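Long-range contact in spindle assembly abnormal protein 6 (Caenorhabditis elegans, PDB 3PYI), which serves as the central scaffold of centrioles, setting their nine-fold symmetry, its globular N-terminal domain linking coiled-coil homodimers into the inner ring of the cartwheel: residues G130-N136 against F148-T154. The protein carries 1 engineered substitution. Sequence-based numbering, arbitrary orientation. Where two conformers were deposited one is given.
Sequences GKPTEIN and FELFSKT
The antiparallel beta hairpin of strands 133-139 and 145-152, in the globular N-terminal domain of SAS-6, is held here by Glu134 and Phe151, a hydrogen-bonded pair. Phe151 N reaches Glu134 O at 2.8 Å, and Glu134 N gives its hydrogen back to Phe151 O. Asn136 and Glu149 repeat the exchange two residues on, with Asn136 N to Glu149 O at 2.9 Å. In between, Ile135 sits across from Leu150 as a non-hydrogen-bonded pair, its CA-H directed at Glu149 O.

On the face carrying Ile135 and Leu150 the contacts are largely apolar. Leu150 CG stands anti to the backbone N (chi1 -157°), which brings CD1 in between Thr133 CG2 and Ile135 CG1; the approach to Thr133 CG2, 3.4 Å, is tight. Ile135 turns its other branch, CG2, to Phe148 CE1 at 3.7 Å, and also packs on Leu14 and Ala16 of strand 7-23. On the other face the Phe151 ring presents its edge to Glu134 O, while its CE1 lies 3.7 Å from Asn136 CB.

Past Glu134, toward Gly130, the regular backbone pairing gives way to bridging waters. One water joins Lys131 O, Ser152 OG and Thr133 OG1, the last also bonded to Leu100 O. A second donates to Pro132 O and Glu134 OE1 and accepts from Lys153 N at 2.8 Å; a third links Glu134 OE2 to Lys153 NZ. Beyond the waters Gly130 N, in a poorly ordered part of the chain, bonds Lys153 O directly at 2.9 Å. The hairpin thus passes from direct backbone pairing, with apolar side chains packed on one face, to a water-bridged stretch, where the opposite charges of Glu134 and Lys153, not in direct contact, probably still attract.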
loop_
_atom_site.group_PDB
_atom_site.type_symbol
_atom_site.label_atom_id
_atom_site.label_comp_id
_atom_site.label_asym_id
_atom_site.label_seq_id
_atom_site.Cartn_x
_atom_site.Cartn_y
_atom_site.Cartn_z
ATOM N N GLY A 130 5.907 -6.821 5.068
ATOM C CA GLY A 130 6.841 -7.136 6.136
ATOM C C GLY A 130 8.067 -7.886 5.647
ATOM O O GLY A 130 9.059 -8.021 6.367
ATOM N N LYS A 131 7.993 -8.381 4.417
ATOM C CA LYS A 131 9.101 -9.104 3.807
ATOM C C LYS A 131 10.185 -8.113 3.397
ATOM O O LYS A 131 9.952 -6.905 3.402
ATOM C CB LYS A 131 8.607 -9.879 2.583
ATOM C CG LYS A 131 7.377 -10.742 2.844
ATOM C CD LYS A 131 6.855 -11.376 1.564
ATOM C CE LYS A 131 5.570 -12.146 1.819
ATOM N NZ LYS A 131 5.035 -12.769 0.575
ATOM N N PRO A 132 11.379 -8.622 3.052
ATOM C CA PRO A 132 12.465 -7.792 2.524
ATOM C C PRO A 132 11.970 -6.663 1.615
ATOM O O PRO A 132 10.974 -6.802 0.908
ATOM C CB PRO A 132 13.296 -8.792 1.720
ATOM C CG PRO A 132 13.038 -10.133 2.379
ATOM C CD PRO A 132 11.823 -10.007 3.276
ATOM N N THR A 133 12.683 -5.546 1.655
ATOM C CA THR A 133 12.361 -4.363 0.870
ATOM C C THR A 133 12.771 -4.554 -0.583
ATOM O O THR A 133 13.752 -5.234 -0.873
ATOM C CB THR A 133 13.104 -3.132 1.434
ATOM O OG1 THR A 133 12.731 -2.930 2.801
ATOM C CG2 THR A 133 12.774 -1.878 0.644
ATOM N N GLU A 134 12.017 -3.962 -1.498
ATOM C CA GLU A 134 12.344 -4.060 -2.915
ATOM C C GLU A 134 12.313 -2.669 -3.497
ATOM O O GLU A 134 11.503 -1.826 -3.100
ATOM C CB GLU A 134 11.356 -4.952 -3.677
ATOM C CG GLU A 134 11.434 -6.440 -3.369
ATOM C CD GLU A 134 10.287 -7.224 -4.000
ATOM O OE1 GLU A 134 9.134 -7.071 -3.541
ATOM O OE2 GLU A 134 10.535 -7.988 -4.956
ATOM N N ILE A 135 13.207 -2.432 -4.441
ATOM C CA ILE A 135 13.293 -1.149 -5.108
ATOM C C ILE A 135 12.992 -1.306 -6.586
ATOM O O ILE A 135 13.539 -2.169 -7.268
ATOM C CB ILE A 135 14.689 -0.548 -4.943
ATOM C CG1 ILE A 135 14.988 -0.334 -3.457
ATOM C CG2 ILE A 135 14.813 0.766 -5.716
ATOM C CD1 ILE A 135 16.416 0.033 -3.186
ATOM N N ASN A 136 12.094 -0.465 -7.059
ATOM C CA ASN A 136 11.784 -0.424 -8.475
ATOM C C ASN A 136 12.134 0.934 -9.035
ATOM O O ASN A 136 11.871 1.971 -8.433
ATOM C CB ASN A 136 10.311 -0.731 -8.757
ATOM C CG ASN A 136 10.037 -2.213 -8.896
ATOM O OD1 ASN A 136 10.900 -3.050 -8.639
ATOM N ND2 ASN A 136 8.816 -2.545 -9.292
ATOM N N PHE A 148 11.381 6.502 -8.658
ATOM C CA PHE A 148 12.095 5.674 -7.702
ATOM C C PHE A 148 11.064 5.153 -6.708
ATOM O O PHE A 148 10.482 5.942 -5.959
ATOM C CB PHE A 148 13.127 6.528 -6.961
ATOM C CG PHE A 148 13.804 5.812 -5.839
ATOM C CD1 PHE A 148 14.920 5.039 -6.071
ATOM C CD2 PHE A 148 13.326 5.910 -4.546
ATOM C CE1 PHE A 148 15.550 4.375 -5.039
ATOM C CE2 PHE A 148 13.958 5.247 -3.510
ATOM C CZ PHE A 148 15.068 4.470 -3.765
ATOM N N GLU A 149 10.839 3.842 -6.696
ATOM C CA GLU A 149 9.766 3.256 -5.882
ATOM C C GLU A 149 10.266 2.275 -4.838
ATOM O O GLU A 149 11.119 1.453 -5.114
ATOM C CB GLU A 149 8.743 2.569 -6.776
ATOM C CG GLU A 149 8.260 3.463 -7.901
ATOM C CD GLU A 149 7.053 2.912 -8.615
ATOM O OE1 GLU A 149 6.913 1.673 -8.680
ATOM O OE2 GLU A 149 6.253 3.725 -9.127
ATOM N N LEU A 150 9.726 2.376 -3.629
ATOM C CA LEU A 150 10.113 1.480 -2.554
ATOM C C LEU A 150 8.924 0.568 -2.193
ATOM O O LEU A 150 7.801 1.039 -2.087
ATOM C CB LEU A 150 10.526 2.317 -1.344
ATOM C CG LEU A 150 11.458 1.666 -0.331
ATOM C CD1 LEU A 150 12.678 1.102 -1.037
ATOM C CD2 LEU A 150 11.873 2.696 0.704
ATOM N N PHE A 151 9.187 -0.722 -1.996
ATOM C CA PHE A 151 8.141 -1.708 -1.734
ATOM C C PHE A 151 8.468 -2.516 -0.497
ATOM O O PHE A 151 9.630 -2.817 -0.237
ATOM C CB PHE A 151 8.019 -2.706 -2.890
ATOM C CG PHE A 151 7.419 -2.134 -4.142
ATOM C CD1 PHE A 151 8.214 -1.453 -5.054
ATOM C CD2 PHE A 151 6.069 -2.302 -4.426
ATOM C CE1 PHE A 151 7.664 -0.924 -6.220
ATOM C CE2 PHE A 151 5.515 -1.796 -5.594
ATOM C CZ PHE A 151 6.319 -1.095 -6.495
ATOM N N SER A 152 7.433 -2.890 0.249
ATOM C CA SER A 152 7.574 -3.906 1.280
ATOM C C SER A 152 6.446 -4.930 1.117
ATOM O O SER A 152 5.314 -4.690 1.519
ATOM C CB SER A 152 7.563 -3.248 2.668
ATOM O OG SER A 152 7.789 -4.202 3.685
ATOM N N LYS A 153 6.767 -6.061 0.510
ATOM C CA LYS A 153 5.774 -7.047 0.071
ATOM C C LYS A 153 4.884 -7.555 1.203
ATOM O O LYS A 153 5.352 -7.735 2.321
ATOM C CB LYS A 153 6.514 -8.223 -0.566
ATOM C CG LYS A 153 5.715 -9.069 -1.527
ATOM C CD LYS A 153 6.616 -10.145 -2.139
ATOM C CE LYS A 153 5.922 -10.891 -3.272
ATOM N NZ LYS A 153 5.443 -9.965 -4.338
ATOM N N THR A 154 3.602 -7.780 0.923
ATOM C CA THR A 154 2.735 -8.443 1.904
ATOM C C THR A 154 2.395 -9.822 1.352
ATOM O O THR A 154 2.747 -10.127 0.219
ATOM C CB THR A 154 1.430 -7.681 2.162
ATOM O OG1 THR A 154 0.481 -8.019 1.146
ATOM C CG2 THR A 154 1.673 -6.157 2.197
HETATM O O HOH W 1 10.626 -4.116 3.897
HETATM O O HOH W 2 9.122 -6.393 -0.930
HETATM O O HOH W 3 8.444 -9.631 -5.386
#